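Local coordinates for RimK domain protein ATP-grasp (Sphaerobacter thermophilus, PDB 5I47) that probably binds ATP and may ligate an amino acid to a carboxylate substrate, in the manner of ATP-grasp ligases, at residues 93-98 with 228-233; 181-186 with 191-196; 220-225 with 246-251; 258-261 with 266-269. All coordinates share one frame; numbering follows the deposited sequence.

Contact 1: 93-98 with 228-233; sequences MALLRH and ERLGTG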
loop_
_atom_site.group_PDB
_atom_site.type_symbol
_atom_site.label_atom_id
_atom_site.label_comp_id
_atom_site.label_asym_id
_atom_site.label_seq_id
_atom_site.Cartn_x
_atom_site.Cartn_y
_atom_site.Cartn_z
HETATM N N MSE B 93 -0.341 -9.261 0.431
HETATM C CA MSE B 93 0.053 -9.634 -0.921
HETATM C C MSE B 93 1.571 -9.712 -1.054
HETATM O O MSE B 93 2.108 -10.670 -1.616
HETATM C CB MSE B 93 -0.510 -8.639 -1.935
HETATM C CG MSE B 93 -0.111 -8.933 -3.366
HETATM SE SE MSE B 93 -0.919 -10.579 -4.040
HETATM C CE MSE B 93 0.677 -11.694 -4.256
ATOM N N ALA B 94 2.265 -8.694 -0.539
ATOM C CA ALA B 94 3.724 -8.696 -0.618
ATOM C C ALA B 94 4.316 -9.810 0.237
ATOM O O ALA B 94 5.283 -10.464 -0.170
ATOM C CB ALA B 94 4.283 -7.336 -0.198
ATOM N N LEU B 95 3.742 -10.042 1.421
ATOM C CA LEU B 95 4.186 -11.151 2.261
ATOM C C LEU B 95 3.950 -12.486 1.571
ATOM O O LEU B 95 4.810 -13.374 1.605
ATOM C CB LEU B 95 3.462 -11.114 3.602
ATOM C CG LEU B 95 3.763 -12.264 4.569
ATOM C CD1 LEU B 95 5.233 -12.273 4.966
ATOM C CD2 LEU B 95 2.872 -12.168 5.800
ATOM N N LEU B 96 2.791 -12.638 0.925
ATOM C CA LEU B 96 2.474 -13.883 0.236
ATOM C C LEU B 96 3.477 -14.170 -0.877
ATOM O O LEU B 96 3.985 -15.290 -0.997
ATOM C CB LEU B 96 1.052 -13.822 -0.320
ATOM C CG LEU B 96 0.619 -15.000 -1.194
ATOM C CD1 LEU B 96 0.723 -16.309 -0.411
ATOM C CD2 LEU B 96 -0.800 -14.781 -1.718
ATOM N N ARG B 97 3.775 -13.171 -1.710
ATOM C CA ARG B 97 4.734 -13.406 -2.783
ATOM C C ARG B 97 6.134 -13.658 -2.233
ATOM O O ARG B 97 6.891 -14.445 -2.811
ATOM C CB ARG B 97 4.733 -12.229 -3.762
ATOM C CG ARG B 97 5.641 -12.408 -4.991
ATOM C CD ARG B 97 5.329 -13.681 -5.793
ATOM N NE ARG B 97 6.115 -13.752 -7.026
ATOM C CZ ARG B 97 6.239 -14.843 -7.778
ATOM N NH1 ARG B 97 6.977 -14.816 -8.882
ATOM N NH2 ARG B 97 5.634 -15.968 -7.421
ATOM N N HIS B 98 6.482 -13.025 -1.108
ATOM C CA HIS B 98 7.803 -13.229 -0.522
ATOM C C HIS B 98 7.962 -14.640 0.026
ATOM O O HIS B 98 9.008 -15.271 -0.166
ATOM C CB HIS B 98 8.042 -12.197 0.580
ATOM C CG HIS B 98 9.485 -12.005 0.927
ATOM N ND1 HIS B 98 10.158 -12.831 1.802
ATOM C CD2 HIS B 98 10.384 -11.080 0.513
ATOM C CE1 HIS B 98 11.409 -12.423 1.914
ATOM N NE2 HIS B 98 11.573 -11.362 1.142
ATOM N N GLU B 228 15.857 -16.064 8.311
ATOM C CA GLU B 228 16.910 -15.984 7.300
ATOM C C GLU B 228 16.424 -15.292 6.033
ATOM O O GLU B 228 17.159 -14.498 5.433
ATOM C CB GLU B 228 17.425 -17.384 6.966
ATOM C CG GLU B 228 18.598 -17.856 7.805
ATOM C CD GLU B 228 19.850 -17.037 7.556
ATOM O OE1 GLU B 228 20.207 -16.221 8.437
ATOM O OE2 GLU B 228 20.464 -17.200 6.472
ATOM N N ARG B 229 15.193 -15.581 5.608
ATOM C CA ARG B 229 14.663 -15.089 4.342
ATOM C C ARG B 229 13.840 -13.816 4.488
ATOM O O ARG B 229 13.987 -12.893 3.681
ATOM C CB ARG B 229 13.810 -16.174 3.679
ATOM C CG ARG B 229 14.583 -17.429 3.327
ATOM C CD ARG B 229 15.635 -17.157 2.255
ATOM N NE ARG B 229 16.539 -18.294 2.095
ATOM C CZ ARG B 229 17.765 -18.351 2.605
ATOM N NH1 ARG B 229 18.246 -17.325 3.296
ATOM N NH2 ARG B 229 18.513 -19.430 2.423
ATOM N N LEU B 230 12.981 -13.745 5.506
ATOM C CA LEU B 230 12.161 -12.560 5.726
ATOM C C LEU B 230 12.916 -11.469 6.478
ATOM O O LEU B 230 12.631 -10.284 6.284
ATOM C CB LEU B 230 10.890 -12.951 6.480
ATOM C CG LEU B 230 9.837 -11.899 6.811
ATOM C CD1 LEU B 230 8.452 -12.491 6.641
ATOM C CD2 LEU B 230 10.027 -11.381 8.225
ATOM N N GLY B 231 13.862 -11.833 7.329
ATOM C CA GLY B 231 14.686 -10.866 8.020
ATOM C C GLY B 231 14.440 -10.870 9.522
ATOM O O GLY B 231 13.454 -11.416 10.027
ATOM N N THR B 232 15.367 -10.247 10.240
ATOM C CA THR B 232 15.244 -10.078 11.676
ATOM C C THR B 232 14.215 -8.994 12.000
ATOM O O THR B 232 13.932 -8.107 11.192
ATOM C CB THR B 232 16.595 -9.712 12.288
ATOM O OG1 THR B 232 17.084 -8.505 11.685
ATOM C CG2 THR B 232 17.604 -10.832 12.062
ATOM N N GLY B 233 13.666 -9.071 13.202
ATOM C CA GLY B 233 12.709 -8.084 13.656
ATOM C C GLY B 233 11.948 -8.592 14.863
ATOM O O GLY B 233 12.235 -9.657 15.412
#

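Contact 2: 181-186 with 191-196; sequences VRLVVA and AGIEQR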
loop_
_atom_site.group_PDB
_atom_site.type_symbol
_atom_site.label_atom_id
_atom_site.label_comp_id
_atom_site.label_asym_id
_atom_site.label_seq_id
_atom_site.Cartn_x
_atom_site.Cartn_y
_atom_site.Cartn_z
ATOM N N VAL B 181 -0.275 -22.440 16.329
ATOM C CA VAL B 181 1.063 -22.117 16.810
ATOM C C VAL B 181 1.403 -20.673 16.458
ATOM O O VAL B 181 0.972 -20.136 15.433
ATOM C CB VAL B 181 2.089 -23.111 16.225
ATOM C CG1 VAL B 181 3.511 -22.684 16.541
ATOM C CG2 VAL B 181 1.821 -24.509 16.760
ATOM N N ARG B 182 2.179 -20.037 17.335
ATOM C CA ARG B 182 2.636 -18.663 17.158
ATOM C C ARG B 182 4.135 -18.623 17.428
ATOM O O ARG B 182 4.566 -18.828 18.569
ATOM C CB ARG B 182 1.883 -17.723 18.096
ATOM C CG ARG B 182 2.382 -16.299 18.101
ATOM C CD ARG B 182 2.199 -15.693 19.482
ATOM N NE ARG B 182 2.140 -14.238 19.439
ATOM C CZ ARG B 182 2.294 -13.456 20.500
ATOM N NH1 ARG B 182 2.528 -13.992 21.689
ATOM N NH2 ARG B 182 2.223 -12.140 20.369
ATOM N N LEU B 183 4.927 -18.370 16.384
ATOM C CA LEU B 183 6.383 -18.305 16.495
ATOM C C LEU B 183 6.784 -16.872 16.823
ATOM O O LEU B 183 6.602 -15.967 16.000
ATOM C CB LEU B 183 7.050 -18.762 15.201
ATOM C CG LEU B 183 6.659 -20.108 14.593
ATOM C CD1 LEU B 183 7.363 -20.301 13.257
ATOM C CD2 LEU B 183 6.989 -21.247 15.540
ATOM N N VAL B 184 7.344 -16.665 18.012
ATOM C CA VAL B 184 7.711 -15.330 18.478
ATOM C C VAL B 184 9.170 -15.068 18.133
ATOM O O VAL B 184 10.070 -15.737 18.651
ATOM C CB VAL B 184 7.472 -15.179 19.989
ATOM C CG1 VAL B 184 8.007 -13.839 20.477
ATOM C CG2 VAL B 184 5.994 -15.316 20.310
ATOM N N VAL B 185 9.406 -14.089 17.265
ATOM C CA VAL B 185 10.750 -13.656 16.902
ATOM C C VAL B 185 10.992 -12.314 17.577
ATOM O O VAL B 185 10.341 -11.314 17.248
ATOM C CB VAL B 185 10.927 -13.559 15.383
ATOM C CG1 VAL B 185 12.346 -13.130 15.038
ATOM C CG2 VAL B 185 10.585 -14.892 14.735
ATOM N N ALA B 186 11.917 -12.291 18.531
ATOM C CA ALA B 186 12.225 -11.092 19.305
ATOM C C ALA B 186 13.583 -10.550 18.870
ATOM O O ALA B 186 14.566 -10.573 19.613
ATOM C CB ALA B 186 12.192 -11.400 20.808
ATOM N N ALA B 191 12.304 -16.380 20.160
ATOM C CA ALA B 191 12.186 -16.227 21.604
ATOM C C ALA B 191 11.330 -17.311 22.241
ATOM O O ALA B 191 11.436 -17.539 23.451
ATOM C CB ALA B 191 11.606 -14.854 21.948
ATOM N N GLY B 192 10.488 -17.976 21.466
ATOM C CA GLY B 192 9.643 -19.010 22.021
ATOM C C GLY B 192 8.576 -19.412 21.033
ATOM O O GLY B 192 8.320 -18.733 20.035
ATOM N N ILE B 193 7.957 -20.548 21.334
ATOM C CA ILE B 193 6.853 -21.094 20.559
ATOM C C ILE B 193 5.642 -21.177 21.475
ATOM O O ILE B 193 5.761 -21.575 22.638
ATOM C CB ILE B 193 7.207 -22.475 19.974
ATOM C CG1 ILE B 193 8.490 -22.370 19.144
ATOM C CG2 ILE B 193 6.066 -23.016 19.136
ATOM C CD1 ILE B 193 8.935 -23.672 18.526
ATOM N N GLU B 194 4.482 -20.781 20.958
ATOM C CA GLU B 194 3.262 -20.738 21.747
ATOM C C GLU B 194 2.115 -21.362 20.963
ATOM O O GLU B 194 2.215 -21.609 19.758
ATOM C CB GLU B 194 2.921 -19.300 22.158
ATOM C CG GLU B 194 3.917 -18.700 23.134
ATOM C CD GLU B 194 3.637 -17.243 23.442
ATOM O OE1 GLU B 194 3.073 -16.549 22.569
ATOM O OE2 GLU B 194 3.983 -16.792 24.555
ATOM N N GLN B 195 1.016 -21.627 21.669
ATOM C CA GLN B 195 -0.190 -22.176 21.067
ATOM C C GLN B 195 -1.409 -21.500 21.679
ATOM O O GLN B 195 -1.452 -21.254 22.887
ATOM C CB GLN B 195 -0.268 -23.699 21.253
ATOM C CG GLN B 195 -0.179 -24.165 22.694
ATOM C CD GLN B 195 -0.036 -25.671 22.811
ATOM O OE1 GLN B 195 0.837 -26.275 22.185
ATOM N NE2 GLN B 195 -0.899 -26.285 23.614
ATOM N N ARG B 196 -2.391 -21.193 20.835
ATOM C CA ARG B 196 -3.569 -20.470 21.289
ATOM C C ARG B 196 -4.453 -21.358 22.158
ATOM O O ARG B 196 -4.517 -22.578 21.983
ATOM C CB ARG B 196 -4.366 -19.947 20.092
#

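Contact 3: 220-225 with 246-251; sequences TALAER and PVVVGV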
loop_
_atom_site.group_PDB
_atom_site.type_symbol
_atom_site.label_atom_id
_atom_site.label_comp_id
_atom_site.label_asym_id
_atom_site.label_seq_id
_atom_site.Cartn_x
_atom_site.Cartn_y
_atom_site.Cartn_z
ATOM N N THR B 220 11.094 -24.798 15.202
ATOM C CA THR B 220 12.303 -23.988 15.316
ATOM C C THR B 220 13.015 -23.883 13.974
ATOM O O THR B 220 13.496 -22.807 13.599
ATOM C CB THR B 220 13.234 -24.577 16.379
ATOM O OG1 THR B 220 12.603 -24.502 17.663
ATOM C CG2 THR B 220 14.558 -23.819 16.423
ATOM N N ALA B 221 13.077 -24.991 13.230
ATOM C CA ALA B 221 13.688 -24.955 11.906
ATOM C C ALA B 221 12.919 -24.029 10.972
ATOM O O ALA B 221 13.520 -23.286 10.188
ATOM C CB ALA B 221 13.761 -26.368 11.326
ATOM N N LEU B 222 11.587 -24.052 11.054
ATOM C CA LEU B 222 10.774 -23.160 10.235
ATOM C C LEU B 222 11.019 -21.703 10.604
ATOM O O LEU B 222 11.198 -20.853 9.723
ATOM C CB LEU B 222 9.295 -23.518 10.388
ATOM C CG LEU B 222 8.270 -22.705 9.593
ATOM C CD1 LEU B 222 8.495 -22.868 8.102
ATOM C CD2 LEU B 222 6.852 -23.109 9.976
ATOM N N ALA B 223 11.043 -21.394 11.904
ATOM C CA ALA B 223 11.291 -20.021 12.329
ATOM C C ALA B 223 12.671 -19.540 11.904
ATOM O O ALA B 223 12.850 -18.352 11.609
ATOM C CB ALA B 223 11.136 -19.896 13.843
ATOM N N GLU B 224 13.655 -20.441 11.867
ATOM C CA GLU B 224 15.002 -20.041 11.479
ATOM C C GLU B 224 15.090 -19.738 9.989
ATOM O O GLU B 224 15.834 -18.837 9.585
ATOM C CB GLU B 224 16.004 -21.121 11.883
ATOM C CG GLU B 224 16.222 -21.179 13.387
ATOM C CD GLU B 224 17.138 -22.306 13.819
ATOM O OE1 GLU B 224 17.509 -23.144 12.969
ATOM O OE2 GLU B 224 17.486 -22.350 15.020
ATOM N N ARG B 225 14.338 -20.465 9.161
ATOM C CA ARG B 225 14.271 -20.115 7.747
ATOM C C ARG B 225 13.553 -18.789 7.546
ATOM O O ARG B 225 13.954 -17.982 6.701
ATOM C CB ARG B 225 13.568 -21.214 6.958
ATOM C CG ARG B 225 14.306 -22.529 6.910
ATOM C CD ARG B 225 13.656 -23.429 5.883
ATOM N NE ARG B 225 13.649 -22.804 4.565
ATOM C CZ ARG B 225 12.774 -23.092 3.607
ATOM N NH1 ARG B 225 11.822 -23.989 3.825
ATOM N NH2 ARG B 225 12.844 -22.475 2.436
ATOM N N PRO B 246 3.957 -27.911 8.627
ATOM C CA PRO B 246 3.437 -26.610 9.053
ATOM C C PRO B 246 3.124 -25.732 7.851
ATOM O O PRO B 246 3.671 -25.906 6.761
ATOM C CB PRO B 246 4.578 -26.029 9.893
ATOM C CG PRO B 246 5.805 -26.656 9.320
ATOM C CD PRO B 246 5.402 -28.042 8.884
ATOM N N VAL B 247 2.210 -24.785 8.059
ATOM C CA VAL B 247 1.788 -23.856 7.016
ATOM C C VAL B 247 1.691 -22.463 7.624
ATOM O O VAL B 247 1.022 -22.273 8.645
ATOM C CB VAL B 247 0.443 -24.269 6.387
ATOM N N VAL B 248 2.360 -21.493 7.003
ATOM C CA VAL B 248 2.365 -20.124 7.508
ATOM C C VAL B 248 1.115 -19.404 7.021
ATOM O O VAL B 248 0.853 -19.337 5.813
ATOM C CB VAL B 248 3.633 -19.380 7.064
ATOM C CG1 VAL B 248 3.529 -17.913 7.434
ATOM C CG2 VAL B 248 4.866 -19.998 7.695
ATOM N N VAL B 249 0.350 -18.843 7.958
ATOM C CA VAL B 249 -0.917 -18.197 7.632
ATOM C C VAL B 249 -0.774 -16.677 7.624
ATOM O O VAL B 249 -1.468 -15.989 6.866
ATOM C CB VAL B 249 -2.023 -18.641 8.609
ATOM C CG1 VAL B 249 -3.377 -18.143 8.140
ATOM C CG2 VAL B 249 -2.035 -20.151 8.732
ATOM N N GLY B 250 0.114 -16.141 8.454
ATOM C CA GLY B 250 0.329 -14.700 8.484
ATOM C C GLY B 250 1.480 -14.350 9.402
ATOM O O GLY B 250 2.024 -15.201 10.113
ATOM N N VAL B 251 1.862 -13.075 9.359
ATOM C CA VAL B 251 2.888 -12.524 10.242
ATOM C C VAL B 251 2.406 -11.161 10.724
ATOM O O VAL B 251 1.834 -10.387 9.949
ATOM C CB VAL B 251 4.264 -12.404 9.544
ATOM C CG1 VAL B 251 5.361 -12.168 10.569
ATOM C CG2 VAL B 251 4.580 -13.647 8.715
#

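Contact 4: 258-261 with 266-269; sequences RSLS and DVAG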
loop_
_atom_site.group_PDB
_atom_site.type_symbol
_atom_site.label_atom_id
_atom_site.label_comp_id
_atom_site.label_asym_id
_atom_site.label_seq_id
_atom_site.Cartn_x
_atom_site.Cartn_y
_atom_site.Cartn_z
ATOM N N ARG B 258 3.306 -10.659 26.539
ATOM C CA ARG B 258 3.010 -10.762 27.965
ATOM C C ARG B 258 3.197 -12.188 28.464
ATOM O O ARG B 258 3.928 -12.432 29.431
ATOM C CB ARG B 258 1.575 -10.294 28.216
ATOM C CG ARG B 258 1.351 -9.518 29.495
ATOM C CD ARG B 258 -0.125 -9.181 29.648
ATOM N NE ARG B 258 -0.662 -8.519 28.461
ATOM C CZ ARG B 258 -1.067 -7.254 28.423
ATOM N NH1 ARG B 258 -1.012 -6.501 29.512
ATOM N NH2 ARG B 258 -1.541 -6.741 27.297
ATOM N N SER B 259 2.532 -13.145 27.809
ATOM C CA SER B 259 2.568 -14.533 28.258
ATOM C C SER B 259 3.984 -15.093 28.239
ATOM O O SER B 259 4.392 -15.801 29.167
ATOM C CB SER B 259 1.647 -15.383 27.381
ATOM O OG SER B 259 1.856 -16.767 27.609
ATOM N N LEU B 260 4.751 -14.789 27.189
ATOM C CA LEU B 260 6.092 -15.351 27.075
ATOM C C LEU B 260 7.029 -14.762 28.124
ATOM O O LEU B 260 7.867 -15.478 28.682
ATOM C CB LEU B 260 6.639 -15.124 25.667
ATOM C CG LEU B 260 7.852 -15.979 25.296
ATOM C CD1 LEU B 260 7.518 -17.459 25.415
ATOM C CD2 LEU B 260 8.347 -15.651 23.894
ATOM N N SER B 261 6.900 -13.464 28.410
ATOM C CA SER B 261 7.658 -12.861 29.502
ATOM C C SER B 261 7.301 -13.471 30.849
ATOM O O SER B 261 8.132 -13.465 31.765
ATOM C CB SER B 261 7.422 -11.352 29.546
ATOM O OG SER B 261 8.276 -10.671 28.648
ATOM N N ASP B 266 13.152 -13.485 28.669
ATOM C CA ASP B 266 13.409 -12.045 28.715
ATOM C C ASP B 266 13.168 -11.440 27.329
ATOM O O ASP B 266 14.081 -10.985 26.637
ATOM C CB ASP B 266 14.825 -11.784 29.212
ATOM C CG ASP B 266 15.115 -10.310 29.414
ATOM O OD1 ASP B 266 14.153 -9.518 29.517
ATOM O OD2 ASP B 266 16.309 -9.943 29.474
ATOM N N VAL B 267 11.893 -11.435 26.928
ATOM C CA VAL B 267 11.539 -10.950 25.595
ATOM C C VAL B 267 11.886 -9.474 25.457
ATOM O O VAL B 267 12.452 -9.047 24.443
ATOM C CB VAL B 267 10.049 -11.203 25.300
ATOM C CG1 VAL B 267 9.712 -10.747 23.885
ATOM C CG2 VAL B 267 9.704 -12.672 25.488
ATOM N N ALA B 268 11.557 -8.675 26.474
ATOM C CA ALA B 268 11.846 -7.246 26.422
ATOM C C ALA B 268 13.345 -6.985 26.346
ATOM O O ALA B 268 13.787 -6.047 25.674
ATOM C CB ALA B 268 11.237 -6.543 27.634
ATOM N N GLY B 269 14.145 -7.806 27.028
ATOM C CA GLY B 269 15.586 -7.630 26.966
ATOM C C GLY B 269 16.143 -7.889 25.580
ATOM O O GLY B 269 16.982 -7.132 25.086
#

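Contact 1: 93-98 with 228-233
Leu95 and Leu230 supply the apolar half of the meeting between residues 93-98, on helix 92-101, and residues 228-233, where helix 216-230 runs out. One methyl group from each does the work: CD1 of Leu95 lies 3.6 Å from CD1 of Leu230. Both side chains have CG anti to the backbone N (chi1 177° in Leu95 and -179° in Leu230), which sets the two methyl-bearing ends between the helices, where they pass each other at a slant.

The second kind of contact is polar in character but not a hydrogen bond. His98 brings CE1 of its imidazole to within 3.2 Å of Arg229 O, near the end of the other helix. The oxygen sits at the ring's edge, near its plane, so a carbon-bound hydrogen rather than an N-H is presented to it. The same CE1 lies 3.9 Å from Leu230 CA, and the ring thus rests against the last turn of the helix. Such an approach would put the slightly positive edge of the imidazole against a carbonyl oxygen, a mildly favourable electrostatic arrangement.

Directly after Leu230 the chain leaves helical geometry at Gly231, whose phi is positive (114°), and turns away from helix 92-101.

Leu88 of helix 83-90 touches both His98 and Leu230, adding a third helix to the packing, while Val251 of strand 246-253 reaches Leu95. On another side of helix 92-101, Met93 (selenomethionine) and Leu96 pack on Val67 and Pro44 of the second subunit, which places this helix between helix 216-230 and the second subunit.

Contact 2: 181-186 with 191-196
Arg182 and Glu194 face each other as a hydrogen-bonded antiparallel pair and are joined by both backbone and side chains. Their side chains run alongside, pointing the same way, and NH1 of Arg182 donates to Glu194 OE1 over 2.8 Å. The carboxylate oxygen uses its syn lone pair and lies 6° out of the guanidinium plane, and the two planes are only 18° apart, so the salt bridge is nearly flat. Glu194 has CG anti to its carbonyl carbon (chi1 -67°) and extends beyond it, while the Arg182 chain bends at chi2, bringing NH1 to OE1. The backbone frame is Arg182 N to Glu194 O (2.9 Å) and Glu194 N to Arg182 O (3.1 Å). Farther along, Val184 N donates to Gly192 O (3.1 Å) and Ala191 N to Val184 O (2.8 Å).

On the other face the contacts across the pair are apolar. Ile193 CG2 meets Val181 CG1 at 3.7 Å, and Leu183 CD2 lies beside both Ile193 CG1 and CG2.

A second shell fixes the charged end: Arg182 NH2 bonds to Asp256 O, and Tyr209 makes a cation-pi contact with the same arginine.

This beta hairpin lies between strands 235-241 and 209-211 in the antiparallel sheet. Helix 216-230 packs on the face of Val181, Leu183 and Ile193, and helix 258-262 on that of Val184 and Glu194.

Contact 3: 220-225 with 246-251
Leu222 reaches from helix 216-230 to strand 246-253 with a single methyl group. Its CD2 lies 3.7 Å from CB and 3.8 Å from CG of Pro246, touching one side of the pyrrolidine ring, and 4.3 Å from CG2 of Val248. The conformation explains the reach: with CG anti to the backbone N (chi1 -179°) and chi2 at 62°, the isobutyl group extends from the helix toward the strand and sets CD2 at its leading end. The two side chains run antiparallel past one another, with CD2 the leucine atom that touches the ring.

Val248 points toward the helix as Pro246 does, two residues earlier on the same strand, and its CG2 branch approaches the same leucine methyl, more loosely than the proline does. Between them Val247 points away, in keeping with an extended chain. That regularity breaks just beyond, where Val249 and Gly250 of this strand both face Glu238 of strand 235-241, a classic beta bulge.

Val239 supports Pro246 from that neighbouring strand, and Leu99 of helix 92-101 lies against Val248.

Carbon meets carbon throughout this helix-on-sheet contact. With neither charges nor hydrogen bonds joining the two segments, it depends on dispersion and on the exclusion of water from buried Leu222 and Val248.

Contact 4: 258-261 with 266-269
Val267, at the start of helix 267-275, has the largest share of buried surface here and meets both Ser261 and Leu260. Its CG2 methyl does most of the touching, lying 3.6 Å from CD2 and 3.8 Å from CG of Leu260. The leucine and valine side chains lie roughly perpendicular. Because CG2 is anti to the carbonyl carbon of Val267, it is this branch that is held against the leucine.

Ser261 comes next. Its OG stands 3.8 Å from Val267 CB, a van der Waals contact of a hydroxyl with an aliphatic carbon; the polar need of OG is met, weakly, by the carbonyl of Phe257 one turn earlier.

Leu260 completes the trio, with its CB, CG and CD2 all near Val267 CG2. The start of the second helix is fixed by Asp266 at the N-cap: OD1 accepts from Gly269 N at 3.0 Å, with the N-H approaching from above the carboxylate plane and an angle at the hydrogen of 138°.

The short helix 258-262 and helix 267-275, joined by a brief connection, pack through these side chains. Leu260 also packs on Val184, Ala191 and Glu194 of the hairpin strands, Val267 touches Ala186, and Leu20 of helix 16-27 lies against Ser261 and Ala268.

Contact 2 is the hub: its hairpin is the one place where backbone hydrogen bonds and a salt bridge join two segments, as befits strands inside a sheet. Contacts 1 and 3 adjoin and share helix 216-230, one at its end and one at its middle. Contact 3 is buried and purely apolar, whereas contact 1 is only partly buried and adds an imidazole edge to its leucine pair. Contact 4 is also buried but lies farther from the chain centre; Leu260 ties it to contact 2, on the sheet face opposite Leu183 and Ile193, which meet Ala223 and Thr220 of contact 3's helix.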